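Local coordinates for protein luciferase-like enzymeAMP-CoA-ligase (Zophobas atratus, PDB 4W8O) that probably activates carboxylic acids as acyl-adenylates with ATP, as an AMP/CoA-ligase of the ANL superfamily related to beetle luciferases, at residues K17-E22 and S172-D177; K65-T70 and L93-V98; R57-L62 and L87-Y92; V181-S186 and I195-R200. One frame throughout, in Å; residues are numbered along the deposited sequence.

Contact 1 of 4, residues K17-E22 and S172-D177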
loop_
_atom_site.group_PDB
_atom_site.type_symbol
_atom_site.label_atom_id
_atom_site.label_comp_id
_atom_site.label_asym_id
_atom_site.label_seq_id
_atom_site.Cartn_x
_atom_site.Cartn_y
_atom_site.Cartn_z
ATOM N N LYS A 17 7.596 -5.097 17.475
ATOM C CA LYS A 17 8.935 -5.103 18.059
ATOM C C LYS A 17 10.025 -5.470 17.049
ATOM O O LYS A 17 11.148 -5.800 17.431
ATOM C CB LYS A 17 8.974 -6.066 19.253
ATOM C CG LYS A 17 8.037 -5.657 20.378
ATOM C CD LYS A 17 8.053 -6.666 21.514
ATOM C CE LYS A 17 7.135 -6.253 22.661
ATOM N NZ LYS A 17 5.708 -6.162 22.233
ATOM N N ILE A 18 9.724 -5.392 15.760
ATOM C CA ILE A 18 10.704 -5.798 14.756
ATOM C C ILE A 18 10.767 -4.830 13.589
ATOM O O ILE A 18 9.901 -3.979 13.427
ATOM C CB ILE A 18 10.399 -7.205 14.222
ATOM C CG1 ILE A 18 8.984 -7.268 13.657
ATOM C CG2 ILE A 18 10.584 -8.241 15.329
ATOM C CD1 ILE A 18 8.755 -8.509 12.835
ATOM N N SER A 19 11.812 -4.968 12.785
ATOM C CA SER A 19 11.953 -4.167 11.593
ATOM C C SER A 19 11.071 -4.756 10.500
ATOM O O SER A 19 10.662 -5.905 10.572
ATOM C CB SER A 19 13.410 -4.126 11.145
ATOM O OG SER A 19 13.828 -5.399 10.677
ATOM N N PHE A 20 10.791 -3.948 9.487
ATOM C CA PHE A 20 10.022 -4.368 8.318
ATOM C C PHE A 20 10.770 -5.483 7.581
ATOM O O PHE A 20 10.150 -6.418 7.104
ATOM C CB PHE A 20 9.764 -3.154 7.397
ATOM C CG PHE A 20 8.970 -3.468 6.157
ATOM C CD1 PHE A 20 7.789 -4.193 6.225
ATOM C CD2 PHE A 20 9.391 -3.005 4.917
ATOM C CE1 PHE A 20 7.059 -4.473 5.082
ATOM C CE2 PHE A 20 8.663 -3.275 3.771
ATOM C CZ PHE A 20 7.493 -4.008 3.851
ATOM N N GLY A 21 12.097 -5.387 7.514
ATOM C CA GLY A 21 12.930 -6.441 6.930
ATOM C C GLY A 21 12.846 -7.778 7.654
ATOM O O GLY A 21 12.694 -8.822 7.023
ATOM N N GLU A 22 12.955 -7.742 8.976
ATOM C CA GLU A 22 12.800 -8.944 9.806
ATOM C C GLU A 22 11.410 -9.566 9.628
ATOM O O GLU A 22 11.263 -10.793 9.561
ATOM C CB GLU A 22 13.037 -8.614 11.287
ATOM C CG GLU A 22 14.493 -8.305 11.619
ATOM C CD GLU A 22 14.692 -7.742 13.026
ATOM O OE1 GLU A 22 13.872 -6.910 13.482
ATOM O OE2 GLU A 22 15.682 -8.133 13.690
ATOM N N SER A 172 19.558 -7.048 9.221
ATOM C CA SER A 172 20.274 -6.214 10.177
ATOM C C SER A 172 19.373 -5.802 11.324
ATOM O O SER A 172 18.199 -5.503 11.122
ATOM C CB SER A 172 20.791 -4.952 9.489
ATOM O OG SER A 172 21.585 -5.275 8.364
ATOM N N LYS A 173 19.926 -5.796 12.530
ATOM C CA LYS A 173 19.254 -5.189 13.666
ATOM C C LYS A 173 19.238 -3.689 13.426
ATOM O O LYS A 173 20.215 -3.136 12.925
ATOM C CB LYS A 173 19.986 -5.528 14.967
ATOM C CG LYS A 173 19.860 -6.995 15.357
ATOM C CD LYS A 173 18.415 -7.318 15.701
ATOM C CE LYS A 173 18.219 -8.771 16.073
ATOM N NZ LYS A 173 16.763 -9.012 16.288
ATOM N N THR A 174 18.118 -3.044 13.730
ATOM C CA THR A 174 18.006 -1.599 13.544
ATOM C C THR A 174 17.065 -0.999 14.585
ATOM O O THR A 174 16.519 -1.712 15.426
ATOM C CB THR A 174 17.567 -1.244 12.101
ATOM O OG1 THR A 174 17.616 0.184 11.906
ATOM C CG2 THR A 174 16.162 -1.770 11.798
ATOM N N ASP A 175 16.926 0.319 14.559
ATOM C CA ASP A 175 16.026 1.021 15.459
ATOM C C ASP A 175 14.634 0.979 14.828
ATOM O O ASP A 175 14.436 1.523 13.740
ATOM C CB ASP A 175 16.511 2.462 15.652
ATOM C CG ASP A 175 15.762 3.207 16.749
ATOM O OD1 ASP A 175 14.521 3.240 16.731
ATOM O OD2 ASP A 175 16.427 3.784 17.638
ATOM N N ILE A 176 13.676 0.335 15.495
ATOM C CA ILE A 176 12.334 0.164 14.907
ATOM C C ILE A 176 11.501 1.459 14.792
ATOM O O ILE A 176 10.470 1.465 14.122
ATOM C CB ILE A 176 11.521 -0.974 15.570
ATOM C CG1 ILE A 176 11.193 -0.665 17.030
ATOM C CG2 ILE A 176 12.269 -2.304 15.443
ATOM C CD1 ILE A 176 10.347 -1.734 17.689
ATOM N N ASP A 177 11.957 2.549 15.407
ATOM C CA ASP A 177 11.335 3.866 15.203
ATOM C C ASP A 177 11.982 4.677 14.081
ATOM O O ASP A 177 11.530 5.780 13.779
ATOM C CB ASP A 177 11.343 4.664 16.504
ATOM C CG ASP A 177 10.423 4.071 17.540
ATOM O OD1 ASP A 177 9.267 3.755 17.196
ATOM O OD2 ASP A 177 10.856 3.906 18.690
HETATM O O HOH W 1 16.278 -5.281 9.249
HETATM O O HOH W 2 15.687 -4.623 14.431
#
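Glu22 works with both of its carboxylate oxygens. OE2 turns its syn lone pair to Lys173 NZ, 2.9 Å away, in a salt bridge across the two segments; the lysine chain bends at chi2 (-66°) and meets the glutamate at about a right angle, its end coming back although its CB points away. OE1 offers its anti lone pair to Ser19 N at 2.9 Å, in a practically straight bond (179°). In return Glu22 N donates to Ser19 OG at 3.0 Å, the hydroxyl sitting between the backbone N and carbonyl carbon (chi1 68°). The carboxylate is thus gripped at both ends, which probably keeps its charge and fixes its rotation.

Two waters carry the link further: one accepts from Ser19 OG at 2.8 Å and donates to Ser172 O, the other accepts from Thr174 N and donates to Glu22 OE1. Beyond the polar part, Thr174 CG2 touches Ser19 CB at 3.7 Å. Ile176 lays its CG2 against the Ile18 backbone, 3.5 Å from Ile18 C, and sends CD1 over Lys17 CA at 3.7 Å. Asp177 OD1 turns outside the contact to a salt bridge with Arg200.

The reciprocal Ser19 and Glu22 bonds form a capping box, the N-terminal signature of helix 20-30, here tied at the surface to the loop that leads into strand 179-184.

Contact 2 of 4, residues K65-T70 and L93-V98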
loop_
_atom_site.group_PDB
_atom_site.type_symbol
_atom_site.label_atom_id
_atom_site.label_comp_id
_atom_site.label_asym_id
_atom_site.label_seq_id
_atom_site.Cartn_x
_atom_site.Cartn_y
_atom_site.Cartn_z
ATOM N N LYS A 65 28.068 -3.162 -1.789
ATOM C CA LYS A 65 28.057 -1.815 -2.374
ATOM C C LYS A 65 28.046 -0.702 -1.326
ATOM O O LYS A 65 28.052 0.476 -1.681
ATOM C CB LYS A 65 26.847 -1.623 -3.290
ATOM C CG LYS A 65 26.842 -2.442 -4.568
ATOM C CD LYS A 65 25.556 -2.133 -5.327
ATOM C CE LYS A 65 25.562 -2.712 -6.724
ATOM N NZ LYS A 65 26.531 -2.059 -7.636
ATOM N N GLY A 66 27.990 -1.068 -0.046
ATOM C CA GLY A 66 28.073 -0.109 1.047
ATOM C C GLY A 66 26.733 0.385 1.574
ATOM O O GLY A 66 26.701 1.365 2.319
ATOM N N ILE A 67 25.636 -0.288 1.199
ATOM C CA ILE A 67 24.297 0.070 1.671
ATOM C C ILE A 67 24.121 -0.300 3.140
ATOM O O ILE A 67 24.454 -1.408 3.559
ATOM C CB ILE A 67 23.187 -0.623 0.836
ATOM C CG1 ILE A 67 23.199 -0.115 -0.612
ATOM C CG2 ILE A 67 21.806 -0.413 1.453
ATOM C CD1 ILE A 67 22.827 1.340 -0.795
ATOM N N THR A 68 23.605 0.646 3.917
ATOM C CA THR A 68 23.282 0.413 5.316
ATOM C C THR A 68 21.934 1.048 5.612
ATOM O O THR A 68 21.292 1.617 4.728
ATOM C CB THR A 68 24.359 0.998 6.255
ATOM O OG1 THR A 68 24.389 2.419 6.118
ATOM C CG2 THR A 68 25.738 0.422 5.929
ATOM N N SER A 69 21.510 0.966 6.866
ATOM C CA SER A 69 20.184 1.420 7.238
ATOM C C SER A 69 19.928 2.917 7.000
ATOM O O SER A 69 18.777 3.332 6.900
ATOM C CB SER A 69 19.919 1.082 8.702
ATOM O OG SER A 69 20.692 1.909 9.538
ATOM N N THR A 70 20.978 3.728 6.929
ATOM C CA THR A 70 20.810 5.169 6.711
ATOM C C THR A 70 20.502 5.546 5.249
ATOM O O THR A 70 20.039 6.641 4.985
ATOM C CB THR A 70 22.041 5.964 7.196
ATOM O OG1 THR A 70 23.228 5.417 6.621
ATOM C CG2 THR A 70 22.166 5.908 8.723
ATOM N N LEU A 93 18.296 -4.917 5.110
ATOM C CA LEU A 93 19.414 -4.107 5.598
ATOM C C LEU A 93 18.972 -2.894 6.407
ATOM O O LEU A 93 19.811 -2.119 6.876
ATOM C CB LEU A 93 20.275 -3.658 4.421
ATOM C CG LEU A 93 20.795 -4.797 3.548
ATOM C CD1 LEU A 93 21.627 -4.236 2.411
ATOM C CD2 LEU A 93 21.609 -5.793 4.371
ATOM N N GLY A 94 17.662 -2.732 6.588
ATOM C CA GLY A 94 17.119 -1.604 7.325
ATOM C C GLY A 94 17.139 -0.288 6.555
ATOM O O GLY A 94 16.887 0.768 7.137
ATOM N N ALA A 95 17.439 -0.335 5.256
ATOM C CA ALA A 95 17.449 0.874 4.431
ATOM C C ALA A 95 16.009 1.365 4.187
ATOM O O ALA A 95 15.043 0.593 4.288
ATOM C CB ALA A 95 18.168 0.621 3.109
ATOM N N LYS A 96 15.884 2.653 3.893
ATOM C CA LYS A 96 14.593 3.277 3.629
ATOM C C LYS A 96 14.219 2.978 2.183
ATOM O O LYS A 96 15.031 3.211 1.283
ATOM C CB LYS A 96 14.678 4.797 3.830
ATOM C CG LYS A 96 14.864 5.247 5.274
ATOM C CD LYS A 96 16.315 5.398 5.699
ATOM C CE LYS A 96 16.437 5.546 7.213
ATOM N NZ LYS A 96 16.335 4.245 7.942
ATOM N N VAL A 97 13.014 2.470 1.955
ATOM C CA VAL A 97 12.546 2.174 0.590
ATOM C C VAL A 97 11.413 3.091 0.175
ATOM O O VAL A 97 10.546 3.428 0.980
ATOM C CB VAL A 97 12.107 0.702 0.395
ATOM C CG1 VAL A 97 13.269 -0.231 0.682
ATOM C CG2 VAL A 97 10.899 0.340 1.260
ATOM N N VAL A 98 11.437 3.490 -1.095
ATOM C CA VAL A 98 10.457 4.417 -1.642
ATOM C C VAL A 98 10.239 4.153 -3.132
ATOM O O VAL A 98 11.179 3.879 -3.870
ATOM C CB VAL A 98 10.871 5.892 -1.394
ATOM C CG1 VAL A 98 12.197 6.228 -2.062
ATOM C CG2 VAL A 98 9.778 6.841 -1.869
#
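Two helix-to-strand connections meet here, each opened by a glycine that ends its helix in a Schellman motif: Gly66 after helix 48-64 and Gly94 after helix 85-92. The second belongs to a beta-alpha-beta crossover from strand 72-76 to its parallel neighbour 96-99. In the first shell, Lys96 NZ donates to Ser69 O at 2.8 Å, approaching from above the carbonyl plane, and is also hydrogen-bonded to Thr179 O. Kinks at chi2 and chi4 bring the lysine end round, and CE passes 3.2 Å from the same Ser69 O. Alongside, Ile67 CG2, anti to the backbone N, meets Leu93 CD1 at 3.9 Å, the two side chains crossing at about a right angle; Ala95 CB lies near the same methyl. Replacing Lys96 by an alanine would probably loosen the grip on the 65-70 loop, since the bonds to Ser69 O and Thr179 O would both go.

Farther out, Lys96 is set in place by backbone bonds to Asp71 and Val73, and Thr68 N is held by Asp71 OD2. At Gly94 a side chain would be tight against Ser69 CB, and Ser69 CA makes a CA-H...O contact with Gly94 O at 3.4 Å.

Contact 3 of 4, residues R57-L62 and L87-Y92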
loop_
_atom_site.group_PDB
_atom_site.type_symbol
_atom_site.label_atom_id
_atom_site.label_comp_id
_atom_site.label_asym_id
_atom_site.label_seq_id
_atom_site.Cartn_x
_atom_site.Cartn_y
_atom_site.Cartn_z
ATOM N N ARG A 57 20.221 -12.837 -1.716
ATOM C CA ARG A 57 21.355 -12.616 -2.610
ATOM C C ARG A 57 21.489 -11.158 -3.020
ATOM O O ARG A 57 22.595 -10.617 -3.025
ATOM C CB ARG A 57 21.245 -13.504 -3.848
ATOM C CG ARG A 57 21.523 -14.963 -3.561
ATOM C CD ARG A 57 21.184 -15.821 -4.757
ATOM N NE ARG A 57 21.333 -17.239 -4.471
ATOM C CZ ARG A 57 21.047 -18.205 -5.337
ATOM N NH1 ARG A 57 20.581 -17.914 -6.545
ATOM N NH2 ARG A 57 21.220 -19.472 -4.989
ATOM N N VAL A 58 20.366 -10.517 -3.342
ATOM C CA VAL A 58 20.377 -9.088 -3.639
ATOM C C VAL A 58 20.885 -8.287 -2.440
ATOM O O VAL A 58 21.694 -7.376 -2.612
ATOM C CB VAL A 58 18.990 -8.582 -4.088
ATOM C CG1 VAL A 58 18.979 -7.068 -4.221
ATOM C CG2 VAL A 58 18.598 -9.209 -5.420
ATOM N N ALA A 59 20.417 -8.631 -1.238
ATOM C CA ALA A 59 20.827 -7.941 -0.008
ATOM C C ALA A 59 22.330 -8.032 0.242
ATOM O O ALA A 59 22.977 -7.029 0.567
ATOM C CB ALA A 59 20.075 -8.496 1.196
ATOM N N LEU A 60 22.877 -9.236 0.103
ATOM C CA LEU A 60 24.314 -9.448 0.305
ATOM C C LEU A 60 25.128 -8.618 -0.686
ATOM O O LEU A 60 26.170 -8.088 -0.336
ATOM C CB LEU A 60 24.685 -10.933 0.195
ATOM C CG LEU A 60 24.241 -11.793 1.379
ATOM C CD1 LEU A 60 24.302 -13.267 1.007
ATOM C CD2 LEU A 60 25.095 -11.518 2.611
ATOM N N ASN A 61 24.642 -8.489 -1.914
ATOM C CA ASN A 61 25.320 -7.651 -2.895
ATOM C C ASN A 61 25.150 -6.161 -2.592
ATOM O O ASN A 61 26.097 -5.391 -2.726
ATOM C CB ASN A 61 24.854 -7.997 -4.311
ATOM C CG ASN A 61 25.428 -9.312 -4.798
ATOM O OD1 ASN A 61 26.610 -9.597 -4.583
ATOM N ND2 ASN A 61 24.601 -10.124 -5.451
ATOM N N LEU A 62 23.956 -5.756 -2.170
ATOM C CA LEU A 62 23.735 -4.367 -1.738
ATOM C C LEU A 62 24.679 -3.977 -0.588
ATOM O O LEU A 62 25.170 -2.851 -0.528
ATOM C CB LEU A 62 22.276 -4.147 -1.323
ATOM C CG LEU A 62 21.243 -4.006 -2.447
ATOM C CD1 LEU A 62 19.839 -3.995 -1.865
ATOM C CD2 LEU A 62 21.480 -2.756 -3.279
ATOM N N LEU A 87 13.500 -4.338 -3.153
ATOM C CA LEU A 87 12.845 -3.615 -2.065
ATOM C C LEU A 87 12.904 -4.430 -0.772
ATOM O O LEU A 87 13.282 -3.912 0.292
ATOM C CB LEU A 87 11.393 -3.298 -2.445
ATOM C CG LEU A 87 10.623 -2.438 -1.444
ATOM C CD1 LEU A 87 9.709 -1.461 -2.172
ATOM C CD2 LEU A 87 9.816 -3.274 -0.467
ATOM N N ILE A 88 12.532 -5.705 -0.878
ATOM C CA ILE A 88 12.603 -6.656 0.236
ATOM C C ILE A 88 14.038 -6.763 0.730
ATOM O O ILE A 88 14.293 -6.731 1.934
ATOM C CB ILE A 88 12.107 -8.058 -0.205
ATOM C CG1 ILE A 88 10.595 -8.039 -0.455
ATOM C CG2 ILE A 88 12.449 -9.121 0.830
ATOM C CD1 ILE A 88 10.118 -9.133 -1.384
ATOM N N ALA A 89 14.968 -6.894 -0.220
ATOM C CA ALA A 89 16.394 -6.995 0.075
ATOM C C ALA A 89 16.897 -5.763 0.833
ATOM O O ALA A 89 17.590 -5.881 1.855
ATOM C CB ALA A 89 17.173 -7.175 -1.225
ATOM N N SER A 90 16.533 -4.584 0.334
ATOM C CA SER A 90 16.908 -3.321 0.968
ATOM C C SER A 90 16.344 -3.223 2.386
ATOM O O SER A 90 17.021 -2.752 3.307
ATOM C CB SER A 90 16.414 -2.143 0.126
ATOM O OG SER A 90 17.103 -2.078 -1.108
ATOM N N SER A 91 15.104 -3.677 2.556
ATOM C CA SER A 91 14.479 -3.725 3.872
ATOM C C SER A 91 15.209 -4.654 4.842
ATOM O O SER A 91 15.259 -4.363 6.028
ATOM C CB SER A 91 13.010 -4.124 3.754
ATOM O OG SER A 91 12.287 -3.101 3.092
ATOM N N TYR A 92 15.778 -5.755 4.348
ATOM C CA TYR A 92 16.596 -6.647 5.195
ATOM C C TYR A 92 17.756 -5.890 5.835
ATOM O O TYR A 92 18.156 -6.188 6.960
ATOM C CB TYR A 92 17.193 -7.826 4.413
ATOM C CG TYR A 92 16.229 -8.861 3.865
ATOM C CD1 TYR A 92 14.942 -9.016 4.382
ATOM C CD2 TYR A 92 16.640 -9.739 2.858
ATOM C CE1 TYR A 92 14.082 -9.983 3.884
ATOM C CE2 TYR A 92 15.788 -10.711 2.353
ATOM C CZ TYR A 92 14.509 -10.829 2.863
ATOM O OH TYR A 92 13.653 -11.787 2.373
#
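Two alanines let these helices come close: their segment axes approach to 8.1 Å and cross at -56°, with Ala59 and Ala89 CA atoms 4.5 Å apart. Ala89 CB sits at the centre of the contact, against Val58, Ala59 and Leu62. It lies 3.6 Å from Ala59 N, practically against the partner backbone, and 4.0 Å from Ala59 CB. Val58 presses on the same methyl from beside it. With CG1 anti to the backbone N (chi1 173°), that branch lies only 3.5 Å from Ala89 CB, tighter than ordinary carbon packing.

In Leu62, one turn further along, CG is anti to the carbonyl carbon (chi1 -77°) and the chain is extended at chi2, so that CD1 reaches Ser90, where it stops 3.4 Å from OG. The Ser90 hydroxyl, turned likewise anti to its own carbonyl carbon, is not left to the leucine: it bonds back to Pro86 O within its helix, so the methyl packs against a polar atom whose bonding is met elsewhere.

At the other end Tyr92 also keeps CG anti to the carbonyl carbon. Its ring takes Ala59 CB at its edge, near the ring plane, at 4.0 Å from CD2, while Ile88 O lies over one face towards the rim. The hydroxyl is hydrogen-bonded to Ser55 OG on helix 48-64, and Phe25 meets the ring edge-to-face.

The arrangement is small-residue helix packing in an alpha/beta domain: helix 85-92, the crossover between parallel strands 72-76 and 96-99, contacts both strands and is covered by helix 48-64.

Contact 4 of 4, residues V181-S186 and I195-R200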
loop_
_atom_site.group_PDB
_atom_site.type_symbol
_atom_site.label_atom_id
_atom_site.label_comp_id
_atom_site.label_asym_id
_atom_site.label_seq_id
_atom_site.Cartn_x
_atom_site.Cartn_y
_atom_site.Cartn_z
ATOM N N VAL A 181 9.753 2.894 5.366
ATOM C CA VAL A 181 9.089 3.103 4.077
ATOM C C VAL A 181 8.662 4.570 3.965
ATOM O O VAL A 181 8.230 5.168 4.967
ATOM C CB VAL A 181 7.814 2.230 3.949
ATOM C CG1 VAL A 181 7.190 2.370 2.573
ATOM C CG2 VAL A 181 8.108 0.766 4.229
ATOM N N MET A 182 8.754 5.133 2.755
ATOM C CA MET A 182 8.285 6.497 2.489
ATOM C C MET A 182 7.229 6.543 1.379
ATOM O O MET A 182 7.219 5.698 0.489
ATOM C CB MET A 182 9.451 7.434 2.147
ATOM C CG MET A 182 10.398 7.696 3.310
ATOM S SD MET A 182 11.696 8.912 3.007
ATOM C CE MET A 182 12.703 8.026 1.831
ATOM N N PHE A 183 6.322 7.516 1.486
ATOM C CA PHE A 183 5.348 7.842 0.444
ATOM C C PHE A 183 5.372 9.361 0.261
ATOM O O PHE A 183 6.146 10.065 0.921
ATOM C CB PHE A 183 3.941 7.351 0.815
ATOM C CG PHE A 183 3.845 5.858 0.969
ATOM C CD1 PHE A 183 3.653 5.045 -0.129
ATOM C CD2 PHE A 183 3.963 5.264 2.223
ATOM C CE1 PHE A 183 3.577 3.663 0.003
ATOM C CE2 PHE A 183 3.900 3.889 2.362
ATOM C CZ PHE A 183 3.701 3.085 1.249
ATOM N N PHE A 184 4.554 9.870 -0.648
ATOM C CA PHE A 184 4.564 11.289 -0.956
ATOM C C PHE A 184 3.208 11.930 -0.725
ATOM O O PHE A 184 2.187 11.398 -1.148
ATOM C CB PHE A 184 5.019 11.490 -2.389
ATOM C CG PHE A 184 6.418 11.013 -2.630
ATOM C CD1 PHE A 184 7.495 11.736 -2.152
ATOM C CD2 PHE A 184 6.657 9.828 -3.306
ATOM C CE1 PHE A 184 8.792 11.300 -2.365
ATOM C CE2 PHE A 184 7.950 9.383 -3.518
ATOM C CZ PHE A 184 9.020 10.124 -3.055
ATOM N N SER A 185 3.220 13.068 -0.036
ATOM C CA SER A 185 2.016 13.783 0.319
ATOM C C SER A 185 1.349 14.347 -0.917
ATOM O O SER A 185 1.985 14.500 -1.955
ATOM C CB SER A 185 2.326 14.916 1.305
ATOM O OG SER A 185 3.048 15.966 0.684
ATOM N N SER A 186 0.062 14.657 -0.782
ATOM C CA SER A 186 -0.730 15.241 -1.851
ATOM C C SER A 186 -1.746 16.193 -1.248
ATOM O O SER A 186 -2.952 16.004 -1.399
ATOM C CB SER A 186 -1.443 14.144 -2.650
ATOM O OG SER A 186 -2.230 13.323 -1.793
ATOM N N ILE A 195 6.456 11.538 3.109
ATOM C CA ILE A 195 5.845 10.919 4.275
ATOM C C ILE A 195 6.721 9.763 4.773
ATOM O O ILE A 195 7.047 8.850 4.016
ATOM C CB ILE A 195 4.471 10.337 3.900
ATOM C CG1 ILE A 195 3.493 11.453 3.531
ATOM C CG2 ILE A 195 3.921 9.487 5.041
ATOM C CD1 ILE A 195 2.330 10.981 2.678
ATOM N N CYS A 196 7.103 9.806 6.040
ATOM C CA CYS A 196 7.929 8.742 6.626
ATOM C C CYS A 196 7.114 7.824 7.515
ATOM O O CYS A 196 6.483 8.291 8.472
ATOM C CB CYS A 196 9.058 9.351 7.457
ATOM S SG CYS A 196 10.254 10.247 6.447
ATOM N N HIS A 197 7.120 6.526 7.199
ATOM C CA HIS A 197 6.656 5.512 8.141
ATOM C C HIS A 197 7.837 4.779 8.744
ATOM O O HIS A 197 8.794 4.421 8.042
ATOM C CB HIS A 197 5.700 4.524 7.479
ATOM C CG HIS A 197 4.324 5.070 7.311
ATOM N ND1 HIS A 197 3.468 5.257 8.374
ATOM C CD2 HIS A 197 3.669 5.518 6.215
ATOM C CE1 HIS A 197 2.337 5.778 7.938
ATOM N NE2 HIS A 197 2.433 5.949 6.632
ATOM N N SER A 198 7.757 4.555 10.054
ATOM C CA SER A 198 8.748 3.778 10.766
ATOM C C SER A 198 8.463 2.306 10.548
ATOM O O SER A 198 7.438 1.937 9.987
ATOM C CB SER A 198 8.712 4.101 12.263
ATOM O OG SER A 198 7.469 3.745 12.833
ATOM N N HIS A 199 9.376 1.463 11.001
ATOM C CA HIS A 199 9.138 0.034 10.968
ATOM C C HIS A 199 7.848 -0.242 11.732
ATOM O O HIS A 199 6.970 -0.949 11.250
ATOM C CB HIS A 199 10.312 -0.739 11.577
ATOM C CG HIS A 199 11.619 -0.441 10.918
ATOM N ND1 HIS A 199 12.026 -1.056 9.757
ATOM C CD2 HIS A 199 12.589 0.448 11.229
ATOM C CE1 HIS A 199 13.197 -0.579 9.391
ATOM N NE2 HIS A 199 13.564 0.334 10.269
ATOM N N ARG A 200 7.713 0.378 12.892
ATOM C CA ARG A 200 6.543 0.165 13.731
ATOM C C ARG A 200 5.264 0.661 13.064
ATOM O O ARG A 200 4.289 -0.091 12.962
ATOM C CB ARG A 200 6.739 0.819 15.094
ATOM C CG ARG A 200 7.725 0.036 15.952
ATOM C CD ARG A 200 7.923 0.607 17.352
ATOM N NE ARG A 200 6.671 0.813 18.066
ATOM C CZ ARG A 200 6.298 1.953 18.649
ATOM N NH1 ARG A 200 7.082 3.036 18.639
ATOM N NH2 ARG A 200 5.124 2.010 19.270
#
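The rings of Phe183 and His197 meet edge to edge rather than stacking: their CD2 atoms are 4.0 Å apart, each near the plane of the other ring, with the side chains crossing obliquely. Phe202 of helix 199-211 touches both, and Ile228 and Met231 of helix 228-239 reach the phenylalanine. Both imidazole nitrogens have outside partners, ND1 with Ser201 OG and NE2 with Ser325 O, which would fix the turn of the ring.

These residues face one side of an antiparallel beta hairpin, strands 179-184 and 194-198, whose connection carries the glycine-rich sequence that binds ATP phosphates in ANL relatives. His197 N donates to Val181 O at 2.8 Å almost along the C=O axis, and Val181 N returns a bond to His197 O. Phe183 N donates to Ile195 O at 3.0 Å on a lone pair; the reverse bond, Ile195 N to Phe183 O, is weak. Ile195 CD1 reaches to 3.5 Å from Ser185 N, and the side chain lies about 5 Å from a bound polyether, probably from the crystallisation liquor, whose pocket includes Ser186. An alanine in place of Ile195 would remove CG1 and CD1 and probably loosen the packing against the 184-185 backbone. On the opposite side of the sheet, Met182 SD lies 4.0 Å from Cys196 SG.

In the fold
Contacts 3 and 4 are buried, contact 2 is partly so, and contact 1 sits at the surface, and their chemistry follows: charge and water in contact 1, a lysine on a carbonyl beside methyl groups in contact 2, methyl-to-methyl helix packing in contact 3, strand pairing in contact 4. Contact 2 joins the connections that follow the two helices of contact 3, since helices 48-64 and 85-92 run directly into its loops. Strand 96-99 then lies beside strand 179-184, so contacts 2 and 4 share a sheet, with a backbone hydrogen bond between Val97 and Met182. Contact 1 borders all three others, through Ser172 to Tyr92, Thr174 to Ser69 and Asp177 to Arg200.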